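Local coordinates for alginate biosynthesis protein AlgX (Pseudomonas aeruginosa, PDB 4KNC) that helps protect alginate from degradation as the polymer crosses the periplasm and takes part in its O-acetylation during exopolysaccharide biosynthesis, at residues Thr128-Phe131 with Ser132-Phe135. Numbering follows the deposited sequence.
Sequences TPDF and SPLF
One carboxylate oxygen of D130 takes two hydrogen bonds from S132, two residues further along the chain. The hydroxyl OG of S132 lies 2.6 Å from D130 OD1 and meets it on the syn side. The backbone N of S132 donates from the anti side, 2.8 Å from D130 OD1. Both donors sit on the same face of the carboxylate, roughly 30° out of its plane, so neither bond lies in that plane. D130 reaches forward because its CG is anti to the backbone N (chi1 -180°), while the chi1 of S132 (59°) swings OG back to the same acceptor.

A backbone bond closes the next turn: L134 N lies 2.7 Å from F131 O. Next in sequence, F135 N bonds S132 O; both bonds join residues three apart, the evidence for 3-10 character.

The buried F131 and F135 form the packed side. The F135 ring folds back across this turn, with S132 CA 3.5 Å above its plane and over its centre; its CE1 also comes 3.5 Å from F131 O. The F131 ring is buried against V84 of strand 80-85, Y114 of helix 107-123 and V163 of helix 153-169. Y114 also makes an edge-to-face contact with the F135 ring.

On the solvent side P133 is exposed, although its CD lies against F131 C and D130 O. D130 and S132 are partly exposed, yet their bonds are short. Looser is the marginal apolar contact of F131 CD1 with L134 CD1, at 4.3 Å.

The D130 carboxylate accepting from S132 N defines an Asx turn leading into a short 3-10 turn, here within the connection between helices 107-123 and 153-169 of the SGNH hydrolase-like domain.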
loop_
_atom_site.group_PDB
_atom_site.type_symbol
_atom_site.label_atom_id
_atom_site.label_comp_id
_atom_site.label_asym_id
_atom_site.label_seq_id
_atom_site.Cartn_x
_atom_site.Cartn_y
_atom_site.Cartn_z
ATOM N N THR A 128 -2.268 -12.694 9.187
ATOM C CA THR A 128 -1.081 -11.866 9.349
ATOM C C THR A 128 0.177 -12.636 9.721
ATOM O O THR A 128 0.346 -13.018 10.872
ATOM C CB THR A 128 -1.317 -10.810 10.416
ATOM O OG1 THR A 128 -2.621 -10.249 10.228
ATOM C CG2 THR A 128 -0.247 -9.729 10.312
ATOM N N PRO A 129 1.072 -12.853 8.746
ATOM C CA PRO A 129 2.306 -13.578 9.056
ATOM C C PRO A 129 3.088 -12.908 10.179
ATOM O O PRO A 129 3.137 -11.665 10.292
ATOM C CB PRO A 129 3.083 -13.513 7.739
ATOM C CG PRO A 129 2.019 -13.417 6.700
ATOM C CD PRO A 129 0.943 -12.571 7.304
ATOM N N ASP A 130 3.683 -13.740 11.020
ATOM C CA ASP A 130 4.474 -13.266 12.151
ATOM C C ASP A 130 5.949 -13.379 11.806
ATOM O O ASP A 130 6.475 -14.486 11.689
ATOM C CB ASP A 130 4.150 -14.138 13.368
ATOM C CG ASP A 130 4.913 -13.729 14.610
ATOM O OD1 ASP A 130 5.788 -12.847 14.527
ATOM O OD2 ASP A 130 4.633 -14.306 15.677
ATOM N N PHE A 131 6.620 -12.239 11.661
ATOM C CA PHE A 131 8.023 -12.211 11.255
ATOM C C PHE A 131 8.977 -12.212 12.444
ATOM O O PHE A 131 10.192 -12.184 12.256
ATOM C CB PHE A 131 8.322 -10.991 10.343
ATOM C CG PHE A 131 7.520 -10.989 9.065
ATOM C CD1 PHE A 131 7.681 -12.010 8.131
ATOM C CD2 PHE A 131 6.584 -9.992 8.811
ATOM C CE1 PHE A 131 6.935 -12.029 6.949
ATOM C CE2 PHE A 131 5.831 -10.010 7.639
ATOM C CZ PHE A 131 6.015 -11.026 6.702
ATOM N N SER A 132 8.438 -12.263 13.661
ATOM C CA SER A 132 9.302 -12.206 14.838
ATOM C C SER A 132 10.423 -13.270 14.905
ATOM O O SER A 132 11.485 -12.989 15.454
ATOM C CB SER A 132 8.495 -12.143 16.146
ATOM O OG SER A 132 7.654 -13.271 16.290
ATOM N N PRO A 133 10.217 -14.471 14.321
ATOM C CA PRO A 133 11.400 -15.350 14.320
ATOM C C PRO A 133 12.598 -14.787 13.558
ATOM O O PRO A 133 13.711 -15.276 13.762
ATOM C CB PRO A 133 10.897 -16.622 13.632
ATOM C CG PRO A 133 9.428 -16.649 13.936
ATOM C CD PRO A 133 9.004 -15.190 13.892
ATOM N N LEU A 134 12.387 -13.774 12.714
ATOM C CA LEU A 134 13.491 -13.183 11.959
ATOM C C LEU A 134 14.179 -12.041 12.698
ATOM O O LEU A 134 15.169 -11.495 12.209
ATOM C CB LEU A 134 13.010 -12.682 10.593
ATOM C CG LEU A 134 12.243 -13.710 9.772
ATOM C CD1 LEU A 134 11.876 -13.118 8.409
ATOM C CD2 LEU A 134 13.081 -14.992 9.637
ATOM N N PHE A 135 13.651 -11.669 13.861
ATOM C CA PHE A 135 14.170 -10.509 14.590
ATOM C C PHE A 135 15.541 -10.782 15.194
ATOM O O PHE A 135 15.896 -11.933 15.470
ATOM C CB PHE A 135 13.232 -10.098 15.723
ATOM C CG PHE A 135 11.920 -9.525 15.267
ATOM C CD1 PHE A 135 11.592 -9.462 13.922
ATOM C CD2 PHE A 135 11.009 -9.055 16.201
ATOM C CE1 PHE A 135 10.372 -8.941 13.514
ATOM C CE2 PHE A 135 9.798 -8.533 15.804
ATOM C CZ PHE A 135 9.473 -8.473 14.461
#